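Local structure of Two-component system sensor histidine kinase (Bacteroides thetaiotaomicron, 3OTT) at residues 63-68 and 78-83; 105-110 and 146-151; 461-466 and 503-508; 472-477 and 487-492. The protein is the extracellular, probably saccharide-sensing part of a membrane-bound histidine kinase that is thought to pass its signal on by autophosphorylation and control of transcription. All coordinates share one frame; numbering follows the deposited sequence.

Contact 1 of 4, residues 63-68 and 78-83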
loop_
_atom_site.group_PDB
_atom_site.type_symbol
_atom_site.label_atom_id
_atom_site.label_comp_id
_atom_site.label_asym_id
_atom_site.label_seq_id
_atom_site.Cartn_x
_atom_site.Cartn_y
_atom_site.Cartn_z
ATOM N N THR B 63 -16.317 9.594 -35.447
ATOM C CA THR B 63 -15.138 9.128 -36.139
ATOM C C THR B 63 -14.681 7.865 -35.468
ATOM O O THR B 63 -15.104 7.556 -34.352
ATOM C CB THR B 63 -14.026 10.231 -36.163
ATOM O OG1 THR B 63 -12.988 9.872 -37.058
ATOM C CG2 THR B 63 -13.436 10.540 -34.761
ATOM N N ARG B 64 -13.850 7.088 -36.134
ATOM C CA ARG B 64 -13.452 5.814 -35.580
ATOM C C ARG B 64 -12.408 6.018 -34.477
ATOM O O ARG B 64 -11.468 6.788 -34.635
ATOM C CB ARG B 64 -12.946 4.866 -36.680
ATOM C CG ARG B 64 -12.416 3.520 -36.174
ATOM C CD ARG B 64 -11.933 2.580 -37.316
ATOM N NE ARG B 64 -12.376 1.199 -37.096
ATOM C CZ ARG B 64 -12.921 0.422 -38.042
ATOM N NH1 ARG B 64 -13.045 0.838 -39.320
ATOM N NH2 ARG B 64 -13.317 -0.789 -37.717
ATOM N N ILE B 65 -12.576 5.295 -33.376
ATOM C CA ILE B 65 -11.674 5.345 -32.268
ATOM C C ILE B 65 -10.798 4.080 -32.297
ATOM O O ILE B 65 -11.319 2.974 -32.423
ATOM C CB ILE B 65 -12.469 5.303 -30.941
ATOM C CG1 ILE B 65 -13.627 6.320 -30.936
ATOM C CG2 ILE B 65 -11.548 5.505 -29.682
ATOM C CD1 ILE B 65 -13.169 7.739 -31.014
ATOM N N TYR B 66 -9.486 4.212 -32.138
ATOM C CA TYR B 66 -8.640 3.000 -32.202
ATOM C C TYR B 66 -8.141 2.535 -30.862
ATOM O O TYR B 66 -7.764 1.372 -30.717
ATOM C CB TYR B 66 -7.467 3.232 -33.137
ATOM C CG TYR B 66 -7.909 3.488 -34.562
ATOM C CD1 TYR B 66 -8.065 2.419 -35.471
ATOM C CD2 TYR B 66 -8.133 4.815 -35.014
ATOM C CE1 TYR B 66 -8.468 2.643 -36.805
ATOM C CE2 TYR B 66 -8.571 5.070 -36.385
ATOM C CZ TYR B 66 -8.739 3.968 -37.248
ATOM O OH TYR B 66 -9.110 4.186 -38.542
ATOM N N CYS B 67 -8.114 3.445 -29.890
ATOM C CA CYS B 67 -7.516 3.172 -28.611
ATOM C C CYS B 67 -7.880 4.349 -27.726
ATOM O O CYS B 67 -8.311 5.377 -28.247
ATOM C CB CYS B 67 -5.991 3.085 -28.741
ATOM S SG CYS B 67 -5.227 4.656 -29.187
ATOM N N GLY B 68 -7.699 4.191 -26.421
ATOM C CA GLY B 68 -7.940 5.262 -25.476
ATOM C C GLY B 68 -7.229 5.037 -24.171
ATOM O O GLY B 68 -6.898 3.918 -23.864
ATOM N N MET B 78 -8.368 9.660 -26.909
ATOM C CA MET B 78 -8.732 8.584 -27.826
ATOM C C MET B 78 -8.029 8.755 -29.172
ATOM O O MET B 78 -8.046 9.855 -29.740
ATOM C CB MET B 78 -10.257 8.615 -28.026
ATOM C CG MET B 78 -11.029 8.449 -26.672
ATOM S SD MET B 78 -12.769 8.602 -27.037
ATOM C CE MET B 78 -12.995 10.384 -27.220
ATOM N N GLY B 79 -7.434 7.681 -29.694
ATOM C CA GLY B 79 -6.758 7.793 -30.965
ATOM C C GLY B 79 -7.690 7.674 -32.141
ATOM O O GLY B 79 -8.563 6.834 -32.120
ATOM N N THR B 80 -7.485 8.489 -33.182
ATOM C CA THR B 80 -8.384 8.585 -34.364
ATOM C C THR B 80 -7.492 8.791 -35.607
ATOM O O THR B 80 -6.281 8.937 -35.448
ATOM C CB THR B 80 -9.363 9.822 -34.273
ATOM O OG1 THR B 80 -8.613 11.026 -34.318
ATOM C CG2 THR B 80 -10.198 9.859 -32.970
ATOM N N ASP B 81 -8.089 8.811 -36.800
ATOM C CA ASP B 81 -7.446 9.244 -38.058
ATOM C C ASP B 81 -6.869 10.660 -37.952
ATOM O O ASP B 81 -5.803 10.972 -38.500
ATOM C CB ASP B 81 -8.510 9.249 -39.180
ATOM C CG ASP B 81 -9.125 7.838 -39.435
ATOM O OD1 ASP B 81 -8.580 6.804 -38.937
ATOM O OD2 ASP B 81 -10.149 7.748 -40.158
ATOM N N ASN B 82 -7.580 11.540 -37.260
ATOM C CA ASN B 82 -7.104 12.902 -37.193
ATOM C C ASN B 82 -6.149 13.164 -36.017
ATOM O O ASN B 82 -5.486 14.195 -35.947
ATOM C CB ASN B 82 -8.215 13.915 -37.212
ATOM C CG ASN B 82 -7.673 15.331 -37.364
ATOM O OD1 ASN B 82 -7.978 16.209 -36.546
ATOM N ND2 ASN B 82 -6.833 15.557 -38.396
ATOM N N GLY B 83 -6.017 12.208 -35.127
ATOM C CA GLY B 83 -5.006 12.379 -34.123
ATOM C C GLY B 83 -5.508 11.864 -32.814
ATOM O O GLY B 83 -5.593 10.649 -32.578
HETATM O O HOH W 1 -10.961 8.108 -36.950
#
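Tyr66 and Asp81 meet through their polar ends. The phenol OH gives its proton to Asp81 OD1 at 2.7 Å, using the syn lone pair of the carboxylate. Ring and carboxylate planes stand 40° apart. The opposite end of Tyr66 is bound too: its backbone N donates to Gly79 O at 2.8 Å. Gly79 N in turn donates to Cys67 O at 2.9 Å. These bonds lie near one end of the hairpin of strands 67-71 and 75-79, in one four-stranded blade of a beta-propeller. Arg64 O takes a proton from a water at 2.7 Å. The same water accepts from Asp81 N and is hydrogen-bonded to Thr63 OG1, so it bridges the two loops. Thr80 OG1 sits between its own backbone N and carbonyl carbon (chi1 65°). There it accepts from Gly83 N in an ST motif, with a weaker bond from Asn82 N. The methyl CG2 of Thr80 is left to meet Thr63 CG2 at 3.8 Å, the two side chains crossing at about a right angle. Nearby, Ile65 CG2 packs on Met78 CB at 3.8 Å. Ile65 O has its partner in Ser25 OG of the preceding blade.

Contact 2 of 4, residues 105-110 and 146-151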
loop_
_atom_site.group_PDB
_atom_site.type_symbol
_atom_site.label_atom_id
_atom_site.label_comp_id
_atom_site.label_asym_id
_atom_site.label_seq_id
_atom_site.Cartn_x
_atom_site.Cartn_y
_atom_site.Cartn_z
ATOM N N VAL B 105 -3.274 7.641 -34.883
ATOM C CA VAL B 105 -2.888 7.023 -33.650
ATOM C C VAL B 105 -3.608 5.665 -33.497
ATOM O O VAL B 105 -4.863 5.529 -33.773
ATOM C CB VAL B 105 -3.235 7.958 -32.507
ATOM C CG1 VAL B 105 -3.053 7.301 -31.166
ATOM C CG2 VAL B 105 -2.376 9.256 -32.602
ATOM N N ARG B 106 -2.851 4.698 -32.976
ATOM C CA ARG B 106 -3.297 3.322 -32.931
ATOM C C ARG B 106 -3.119 2.771 -31.531
ATOM O O ARG B 106 -3.803 1.835 -31.152
ATOM C CB ARG B 106 -2.515 2.446 -33.914
ATOM C CG ARG B 106 -2.859 2.610 -35.369
ATOM C CD ARG B 106 -4.274 2.058 -35.684
ATOM N NE ARG B 106 -4.620 2.278 -37.098
ATOM C CZ ARG B 106 -5.019 3.455 -37.576
ATOM N NH1 ARG B 106 -5.099 4.514 -36.762
ATOM N NH2 ARG B 106 -5.363 3.583 -38.861
ATOM N N THR B 107 -2.229 3.349 -30.732
ATOM C CA THR B 107 -1.948 2.772 -29.428
ATOM C C THR B 107 -1.422 3.823 -28.501
ATOM O O THR B 107 -0.748 4.779 -28.947
ATOM C CB THR B 107 -0.909 1.563 -29.544
ATOM O OG1 THR B 107 -0.611 1.086 -28.235
ATOM C CG2 THR B 107 0.501 2.048 -30.154
ATOM N N MET B 108 -1.705 3.682 -27.205
ATOM C CA MET B 108 -1.296 4.698 -26.185
ATOM C C MET B 108 -0.909 4.009 -24.898
ATOM O O MET B 108 -1.489 2.993 -24.594
ATOM C CB MET B 108 -2.412 5.663 -25.867
ATOM C CG MET B 108 -2.867 6.543 -27.029
ATOM S SD MET B 108 -4.169 7.842 -26.677
ATOM C CE MET B 108 -5.518 6.910 -26.304
ATOM N N ALA B 109 0.095 4.521 -24.169
ATOM C CA ALA B 109 0.480 3.940 -22.882
ATOM C C ALA B 109 1.073 5.028 -22.059
ATOM O O ALA B 109 1.945 5.778 -22.557
ATOM C CB ALA B 109 1.468 2.830 -23.071
ATOM N N LEU B 110 0.592 5.155 -20.821
ATOM C CA LEU B 110 1.154 6.129 -19.856
ATOM C C LEU B 110 2.396 5.602 -19.135
ATOM O O LEU B 110 2.450 4.406 -18.790
ATOM C CB LEU B 110 0.174 6.333 -18.741
ATOM C CG LEU B 110 -0.761 7.490 -18.854
ATOM C CD1 LEU B 110 -1.887 7.256 -17.820
ATOM C CD2 LEU B 110 0.019 8.823 -18.626
ATOM N N ASN B 146 8.594 2.597 -38.332
ATOM C CA ASN B 146 7.834 3.747 -37.798
ATOM C C ASN B 146 6.334 3.478 -37.674
ATOM O O ASN B 146 5.627 4.287 -37.098
ATOM C CB ASN B 146 8.017 4.973 -38.714
ATOM C CG ASN B 146 9.483 5.462 -38.740
ATOM O OD1 ASN B 146 10.134 5.617 -37.670
ATOM N ND2 ASN B 146 10.025 5.670 -39.960
ATOM N N THR B 147 5.850 2.364 -38.236
ATOM C CA THR B 147 4.467 1.933 -38.012
ATOM C C THR B 147 4.298 1.155 -36.705
ATOM O O THR B 147 4.720 0.005 -36.619
ATOM C CB THR B 147 3.924 1.151 -39.198
ATOM O OG1 THR B 147 3.963 2.003 -40.339
ATOM C CG2 THR B 147 2.437 0.767 -38.998
ATOM N N ILE B 148 3.641 1.777 -35.721
ATOM C CA ILE B 148 3.491 1.264 -34.373
ATOM C C ILE B 148 2.102 0.721 -34.149
ATOM O O ILE B 148 1.120 1.442 -34.389
ATOM C CB ILE B 148 3.678 2.405 -33.349
ATOM C CG1 ILE B 148 4.913 3.245 -33.672
ATOM C CG2 ILE B 148 3.767 1.856 -31.913
ATOM C CD1 ILE B 148 6.242 2.439 -33.780
ATOM N N TYR B 149 1.996 -0.524 -33.677
ATOM C CA TYR B 149 0.679 -1.102 -33.371
ATOM C C TYR B 149 0.380 -1.297 -31.891
ATOM O O TYR B 149 -0.753 -1.451 -31.521
ATOM C CB TYR B 149 0.452 -2.453 -34.093
ATOM C CG TYR B 149 0.441 -2.343 -35.575
ATOM C CD1 TYR B 149 -0.389 -1.403 -36.228
ATOM C CD2 TYR B 149 1.213 -3.181 -36.335
ATOM C CE1 TYR B 149 -0.432 -1.322 -37.596
ATOM C CE2 TYR B 149 1.221 -3.087 -37.698
ATOM C CZ TYR B 149 0.377 -2.164 -38.339
ATOM O OH TYR B 149 0.402 -2.084 -39.711
ATOM N N SER B 150 1.406 -1.404 -31.064
ATOM C CA SER B 150 1.189 -1.757 -29.666
ATOM C C SER B 150 2.325 -1.237 -28.837
ATOM O O SER B 150 3.479 -1.312 -29.237
ATOM C CB SER B 150 1.125 -3.278 -29.497
ATOM O OG SER B 150 0.704 -3.541 -28.132
ATOM N N ILE B 151 1.975 -0.621 -27.730
ATOM C CA ILE B 151 2.931 -0.182 -26.745
ATOM C C ILE B 151 2.453 -0.403 -25.327
ATOM O O ILE B 151 1.251 -0.195 -25.054
ATOM C CB ILE B 151 3.618 1.205 -26.991
ATOM C CG1 ILE B 151 3.869 1.884 -25.675
ATOM C CG2 ILE B 151 2.924 2.111 -27.944
ATOM C CD1 ILE B 151 4.899 2.864 -25.777
#
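Arg106 touches the strand of 146-151 with its CB, which rests 3.8 Å from Ile148 O. Beyond CB the chain bends at chi2 and leaves this strand. Its guanidinium turns back, and NH1 donates to Val105 O at 3.2 Å. That oxygen lies in the guanidinium plane, but NH1 stands well above the carbonyl plane. The guanidinium also makes a cation-pi contact with Tyr66.

Thr107 carries the largest share of the contact on this strand. Its OG1 is anti to the backbone N (chi1 177°) and accepts from Ile151 N at 3.1 Å. The bond is bent, with an angle of 137° at the hydrogen. It is the one hydrogen bond between the two segments. CB of Thr107 lies against Tyr149 O. Its CG2 reaches Ile148 CG2 at 3.7 Å and presses on Ile151 CG2 at 3.3 Å, tighter than usual for two carbons. The side chains of Thr107 and Ile151 cross at about a right angle.

Met108 points the other way, onto Cys67 and Val69 of strand 67-71. Ala109 faces the contact again. Its CB meets Ile151 CG1 at 3.7 Å and Ile151 O at 3.6 Å.

The two strands run nearly parallel, 19° apart, with axes 5.7 Å from each other. No backbone-to-backbone hydrogen bond joins them. Each is the first strand of its own four-stranded sheet. Each also carries a classic bulge at the matching place: Arg106 and Thr107 face Gly118, and Tyr149 and Ser150 face Gly162. Side-chain packing of this kind between the first strands of successive blades fits a beta-propeller, whose central axis they line.

Contact 3 of 4, residues 461-466 and 503-508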
loop_
_atom_site.group_PDB
_atom_site.type_symbol
_atom_site.label_atom_id
_atom_site.label_comp_id
_atom_site.label_asym_id
_atom_site.label_seq_id
_atom_site.Cartn_x
_atom_site.Cartn_y
_atom_site.Cartn_z
ATOM N N GLN B 461 -12.512 -14.937 42.410
ATOM C CA GLN B 461 -12.495 -16.399 42.321
ATOM C C GLN B 461 -11.548 -16.806 41.242
ATOM O O GLN B 461 -11.367 -16.080 40.235
ATOM C CB GLN B 461 -13.889 -16.988 41.978
ATOM C CG GLN B 461 -15.015 -16.751 43.032
ATOM C CD GLN B 461 -16.393 -17.452 42.689
ATOM O OE1 GLN B 461 -16.796 -17.540 41.531
ATOM N NE2 GLN B 461 -17.083 -17.940 43.713
ATOM N N ASN B 462 -11.024 -18.021 41.381
ATOM C CA ASN B 462 -10.166 -18.616 40.323
ATOM C C ASN B 462 -10.489 -20.077 40.286
ATOM O O ASN B 462 -10.743 -20.692 41.309
ATOM C CB ASN B 462 -8.664 -18.270 40.571
ATOM C CG ASN B 462 -7.671 -19.040 39.628
ATOM O OD1 ASN B 462 -6.944 -19.959 40.090
ATOM N ND2 ASN B 462 -7.622 -18.660 38.333
ATOM N N TYR B 463 -10.615 -20.642 39.091
ATOM C CA TYR B 463 -10.796 -22.092 38.961
ATOM C C TYR B 463 -9.478 -22.642 38.398
ATOM O O TYR B 463 -8.987 -22.118 37.399
ATOM C CB TYR B 463 -11.970 -22.416 38.008
ATOM C CG TYR B 463 -13.340 -22.257 38.639
ATOM C CD1 TYR B 463 -14.089 -21.086 38.475
ATOM C CD2 TYR B 463 -13.883 -23.273 39.443
ATOM C CE1 TYR B 463 -15.350 -20.935 39.082
ATOM C CE2 TYR B 463 -15.099 -23.114 40.066
ATOM C CZ TYR B 463 -15.832 -21.951 39.876
ATOM O OH TYR B 463 -17.060 -21.859 40.480
ATOM N N SER B 464 -8.945 -23.727 38.977
ATOM C CA SER B 464 -7.695 -24.289 38.483
ATOM C C SER B 464 -7.597 -25.820 38.710
ATOM O O SER B 464 -8.543 -26.434 39.214
ATOM C CB SER B 464 -6.565 -23.628 39.225
ATOM O OG SER B 464 -6.610 -24.048 40.566
ATOM N N VAL B 465 -6.422 -26.398 38.434
ATOM C CA VAL B 465 -6.179 -27.817 38.719
ATOM C C VAL B 465 -6.369 -28.160 40.211
ATOM O O VAL B 465 -6.673 -29.304 40.513
ATOM C CB VAL B 465 -4.795 -28.327 38.140
ATOM C CG1 VAL B 465 -4.608 -29.796 38.397
ATOM C CG2 VAL B 465 -4.789 -28.228 36.693
ATOM N N HIS B 466 -6.210 -27.192 41.124
ATOM C CA HIS B 466 -6.399 -27.434 42.568
ATOM C C HIS B 466 -7.857 -27.462 43.078
ATOM O O HIS B 466 -8.147 -28.068 44.103
ATOM C CB HIS B 466 -5.577 -26.436 43.418
ATOM C CG HIS B 466 -4.110 -26.451 43.097
ATOM N ND1 HIS B 466 -3.446 -25.350 42.591
ATOM C CD2 HIS B 466 -3.198 -27.456 43.141
ATOM C CE1 HIS B 466 -2.181 -25.666 42.371
ATOM N NE2 HIS B 466 -2.007 -26.940 42.687
ATOM N N ARG B 503 -19.817 -24.448 42.885
ATOM C CA ARG B 503 -18.430 -24.441 42.500
ATOM C C ARG B 503 -17.973 -25.852 42.150
ATOM O O ARG B 503 -16.768 -26.097 42.007
ATOM C CB ARG B 503 -17.538 -23.843 43.593
ATOM C CG ARG B 503 -17.881 -22.391 43.937
ATOM C CD ARG B 503 -16.652 -21.687 44.481
ATOM N NE ARG B 503 -15.682 -21.486 43.400
ATOM C CZ ARG B 503 -14.382 -21.192 43.555
ATOM N NH1 ARG B 503 -13.843 -21.070 44.775
ATOM N NH2 ARG B 503 -13.621 -21.030 42.464
ATOM N N GLU B 504 -18.928 -26.771 42.051
ATOM C CA GLU B 504 -18.628 -28.119 41.629
ATOM C C GLU B 504 -18.210 -28.140 40.142
ATOM O O GLU B 504 -18.845 -27.471 39.278
ATOM C CB GLU B 504 -19.858 -29.008 41.833
ATOM C CG GLU B 504 -19.519 -30.496 41.669
ATOM C CD GLU B 504 -20.744 -31.430 41.573
ATOM O OE1 GLU B 504 -21.743 -31.257 42.336
ATOM O OE2 GLU B 504 -20.675 -32.362 40.733
ATOM N N VAL B 505 -17.175 -28.927 39.859
ATOM C CA VAL B 505 -16.650 -29.163 38.518
ATOM C C VAL B 505 -16.772 -30.629 38.126
ATOM O O VAL B 505 -16.230 -31.504 38.801
ATOM C CB VAL B 505 -15.169 -28.769 38.417
ATOM C CG1 VAL B 505 -14.717 -28.755 36.940
ATOM C CG2 VAL B 505 -14.939 -27.376 39.086
ATOM N N THR B 506 -17.442 -30.900 37.009
ATOM C CA THR B 506 -17.570 -32.270 36.557
ATOM C C THR B 506 -16.952 -32.444 35.132
ATOM O O THR B 506 -17.138 -31.584 34.274
ATOM C CB THR B 506 -19.035 -32.687 36.511
ATOM O OG1 THR B 506 -19.690 -32.273 37.714
ATOM C CG2 THR B 506 -19.137 -34.234 36.400
ATOM N N LYS B 507 -16.268 -33.558 34.893
ATOM C CA LYS B 507 -15.685 -33.848 33.592
ATOM C C LYS B 507 -16.631 -34.726 32.854
ATOM O O LYS B 507 -16.857 -35.819 33.320
ATOM C CB LYS B 507 -14.355 -34.601 33.734
ATOM C CG LYS B 507 -13.758 -35.057 32.390
ATOM C CD LYS B 507 -12.452 -35.879 32.583
ATOM C CE LYS B 507 -11.243 -35.007 32.862
ATOM N NZ LYS B 507 -11.030 -34.071 31.734
ATOM N N LEU B 508 -17.150 -34.289 31.696
ATOM C CA LEU B 508 -18.124 -35.085 30.946
ATOM C C LEU B 508 -17.696 -35.474 29.502
ATOM O O LEU B 508 -16.886 -34.808 28.904
ATOM C CB LEU B 508 -19.463 -34.358 30.899
ATOM C CG LEU B 508 -20.264 -34.252 32.216
ATOM C CD1 LEU B 508 -21.250 -33.127 32.007
ATOM C CD2 LEU B 508 -20.951 -35.574 32.613
#
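Arg503 reaches across to Tyr463 and Gln461 with a long side chain. CB and CG run past the phenol oxygen, CG lying 3.6 Å from Tyr463 OH. CD comes next, 3.8 Å from Gln461 NE2. The chain bends here (chi3 70°), which turns NE toward the phenol oxygen. NE points at Tyr463 OH in a straight but weak hydrogen bond of 3.3 Å. CZ lies 4.4 Å from the centroid of the Tyr463 ring, an off-centre cation-pi contact. The guanidinium is tilted steeply, its plane 73° from that of the ring. NH2 is therefore the atom that dips over the ring centre, 3.4 Å above the plane. It also donates to Asn462 O at 3.1 Å, from above the carbonyl plane. Asn467 ND2 is a second donor to the same oxygen.

This joins two neighbouring blades of the second beta-propeller. Strand 457-463 closes one blade, and strand 504-508 is the outermost strand of the next. Arg503 and Glu504 form a G1 bulge opposite Asn499, at the start of that outer strand. An alanine in place of Arg503 would probably leave the Tyr463 ring face without its cation and Asn462 O with one donor fewer. Gln461 lays its amide over one face of the guanidinium, the two planes 17° apart. Val505 CG2 adds a looser apolar touch to Tyr463 CD2 at 4.3 Å.

Contact 4 of 4, residues 472-477 and 487-492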
loop_
_atom_site.group_PDB
_atom_site.type_symbol
_atom_site.label_atom_id
_atom_site.label_comp_id
_atom_site.label_asym_id
_atom_site.label_seq_id
_atom_site.Cartn_x
_atom_site.Cartn_y
_atom_site.Cartn_z
ATOM N N MET B 472 -4.870 -26.399 33.037
ATOM C CA MET B 472 -4.677 -24.965 33.256
ATOM C C MET B 472 -4.758 -24.149 31.956
ATOM O O MET B 472 -4.852 -22.899 32.017
ATOM C CB MET B 472 -3.372 -24.679 33.998
ATOM C CG MET B 472 -3.397 -25.122 35.482
ATOM S SD MET B 472 -4.697 -24.272 36.453
ATOM C CE MET B 472 -4.026 -22.660 36.697
ATOM N N PHE B 473 -4.741 -24.862 30.817
ATOM C CA PHE B 473 -4.892 -24.267 29.483
ATOM C C PHE B 473 -6.312 -24.362 28.975
ATOM O O PHE B 473 -6.784 -25.415 28.468
ATOM C CB PHE B 473 -3.926 -24.864 28.463
ATOM C CG PHE B 473 -2.686 -25.402 29.095
ATOM C CD1 PHE B 473 -1.504 -24.640 29.106
ATOM C CD2 PHE B 473 -2.712 -26.643 29.757
ATOM C CE1 PHE B 473 -0.349 -25.115 29.726
ATOM C CE2 PHE B 473 -1.575 -27.135 30.390
ATOM C CZ PHE B 473 -0.376 -26.371 30.366
ATOM N N ILE B 474 -6.970 -23.229 29.080
ATOM C CA ILE B 474 -8.388 -23.181 28.771
ATOM C C ILE B 474 -8.654 -22.363 27.503
ATOM O O ILE B 474 -8.247 -21.208 27.414
ATOM C CB ILE B 474 -9.166 -22.729 29.993
ATOM C CG1 ILE B 474 -9.152 -23.863 31.029
ATOM C CG2 ILE B 474 -10.630 -22.660 29.675
ATOM C CD1 ILE B 474 -8.198 -23.823 32.028
ATOM N N ASN B 475 -9.278 -22.982 26.506
ATOM C CA ASN B 475 -9.539 -22.323 25.234
ATOM C C ASN B 475 -10.795 -21.460 25.219
ATOM O O ASN B 475 -10.716 -20.365 24.734
ATOM C CB ASN B 475 -9.543 -23.300 24.028
ATOM C CG ASN B 475 -8.093 -23.641 23.468
ATOM O OD1 ASN B 475 -7.137 -23.859 24.217
ATOM N ND2 ASN B 475 -7.981 -23.730 22.134
ATOM N N GLN B 476 -11.949 -21.984 25.646
ATOM C CA GLN B 476 -13.286 -21.337 25.541
ATOM C C GLN B 476 -14.174 -21.776 26.720
ATOM O O GLN B 476 -14.155 -22.945 27.151
ATOM C CB GLN B 476 -14.059 -21.797 24.302
ATOM C CG GLN B 476 -13.660 -21.189 22.990
ATOM C CD GLN B 476 -13.650 -22.207 21.854
ATOM O OE1 GLN B 476 -12.887 -23.159 21.877
ATOM N NE2 GLN B 476 -14.473 -21.998 20.869
ATOM N N ILE B 477 -14.954 -20.837 27.224
ATOM C CA ILE B 477 -15.828 -21.086 28.343
ATOM C C ILE B 477 -17.179 -20.544 27.868
ATOM O O ILE B 477 -17.227 -19.429 27.382
ATOM C CB ILE B 477 -15.317 -20.416 29.650
ATOM C CG1 ILE B 477 -14.926 -18.931 29.421
ATOM C CG2 ILE B 477 -14.085 -21.145 30.196
ATOM C CD1 ILE B 477 -14.452 -18.148 30.662
ATOM N N VAL B 487 -16.563 -25.769 29.565
ATOM C CA VAL B 487 -15.165 -25.373 29.488
ATOM C C VAL B 487 -14.435 -26.276 28.492
ATOM O O VAL B 487 -14.419 -27.503 28.661
ATOM C CB VAL B 487 -14.520 -25.595 30.829
ATOM C CG1 VAL B 487 -13.014 -25.249 30.752
ATOM C CG2 VAL B 487 -15.234 -24.806 31.883
ATOM N N LEU B 488 -13.873 -25.668 27.458
ATOM C CA LEU B 488 -13.012 -26.382 26.517
ATOM C C LEU B 488 -11.525 -26.187 26.941
ATOM O O LEU B 488 -11.061 -25.044 27.059
ATOM C CB LEU B 488 -13.315 -25.854 25.117
ATOM C CG LEU B 488 -12.628 -26.422 23.855
ATOM C CD1 LEU B 488 -11.159 -26.103 23.916
ATOM C CD2 LEU B 488 -12.808 -27.971 23.603
ATOM N N LEU B 489 -10.827 -27.290 27.251
ATOM C CA LEU B 489 -9.387 -27.279 27.576
ATOM C C LEU B 489 -8.513 -27.711 26.391
ATOM O O LEU B 489 -8.938 -28.466 25.572
ATOM C CB LEU B 489 -9.055 -28.134 28.828
ATOM C CG LEU B 489 -9.933 -27.754 30.046
ATOM C CD1 LEU B 489 -11.254 -28.564 30.077
ATOM C CD2 LEU B 489 -9.218 -27.848 31.334
ATOM N N TYR B 490 -7.289 -27.206 26.312
ATOM C CA TYR B 490 -6.392 -27.521 25.198
ATOM C C TYR B 490 -5.918 -28.985 25.346
ATOM O O TYR B 490 -5.480 -29.414 26.440
ATOM C CB TYR B 490 -5.223 -26.527 25.189
ATOM C CG TYR B 490 -4.115 -26.810 24.167
ATOM C CD1 TYR B 490 -4.301 -26.530 22.794
ATOM C CD2 TYR B 490 -2.865 -27.357 24.567
ATOM C CE1 TYR B 490 -3.292 -26.778 21.842
ATOM C CE2 TYR B 490 -1.827 -27.618 23.603
ATOM C CZ TYR B 490 -2.058 -27.304 22.246
ATOM O OH TYR B 490 -1.078 -27.545 21.287
ATOM N N ASN B 491 -6.014 -29.743 24.258
ATOM C CA ASN B 491 -5.496 -31.157 24.206
ATOM C C ASN B 491 -5.725 -31.978 25.497
ATOM O O ASN B 491 -4.804 -32.416 26.167
ATOM C CB ASN B 491 -4.026 -31.242 23.704
ATOM C CG ASN B 491 -3.641 -32.682 23.228
ATOM O OD1 ASN B 491 -4.441 -33.369 22.553
ATOM N ND2 ASN B 491 -2.438 -33.146 23.610
ATOM N N ASN B 492 -7.004 -32.154 25.814
ATOM C CA ASN B 492 -7.489 -32.794 27.037
ATOM C C ASN B 492 -8.537 -33.849 26.638
ATOM O O ASN B 492 -8.699 -34.147 25.456
ATOM C CB ASN B 492 -8.151 -31.725 27.921
ATOM C CG ASN B 492 -8.100 -32.075 29.427
ATOM O OD1 ASN B 492 -8.852 -32.917 29.912
ATOM N ND2 ASN B 492 -7.219 -31.407 30.152
#
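Ile474 and Leu489 lie side by side and point the same way, with Ile474 CG1 4.0 Å from Leu489 CD2. They belong to the hairpin of strands 474-479 and 485-489, the first and second strands of a four-stranded beta-propeller blade. Val487 is on the same face. Its CG1 meets Ile474 CG2 at 3.7 Å, the two side chains crossing obliquely. Ile474 CG2 is anti to the backbone N and CG1 is anti to the carbonyl carbon (chi1 -71°). The two branches thus serve different partners, CG2 Val487 and CG1 Leu489. An alanine here would probably open a gap between Val487 and Leu489 and leave both less firmly packed. Ile477 runs alongside Val487 further down this face, which turns to Ser435 and Trp433 of the preceding blade.

Gln476 and Leu488 share the other face. They too lie side by side, and Gln476 OE1 comes to 3.8 Å from Leu488 CG. Leu488 also packs on Pro519 and Leu522 of the next blade.

A classic bulge separates the two pairs on the first strand. Asn475 and Gln476 both face Leu488. Leu488 O takes a bond from Asn475 N at 2.8 Å and a weak one from Gln476 N at 3.5 Å. Past the bulge, Leu488 N donates nearly straight to Gln476 O.

Beyond the strands, Tyr490 N donates to Phe473 O, and the two CB atoms touch. Phe473 and Tyr490 also pack on the second subunit. The planes of the Asn475 amide and the Tyr490 ring are nearly parallel, 13° apart, and Asn475 OD1 sits 3.4 Å from Tyr490 CB.

In the fold
From the N terminus, contact 1 comes first and closes the short hairpin loop of strands 67-71 and 75-79 within one blade of the first propeller. Contact 2 follows in series. It closes a longer loop that holds the rest of one blade and brings together the first strands of successive blades. Contacts 1 and 2 touch, for example where Cys67 and Tyr66 meet Arg106, with centres 11 Å apart. Far along the chain, contact 3 closes a loop between two blades of the second propeller. Contact 4, a hairpin, is nested inside that loop. These two touch where Lys507 meets Asn492 and Met472 meets Ser464 and Val465. The two groups lie on opposite sides of the chain's centre.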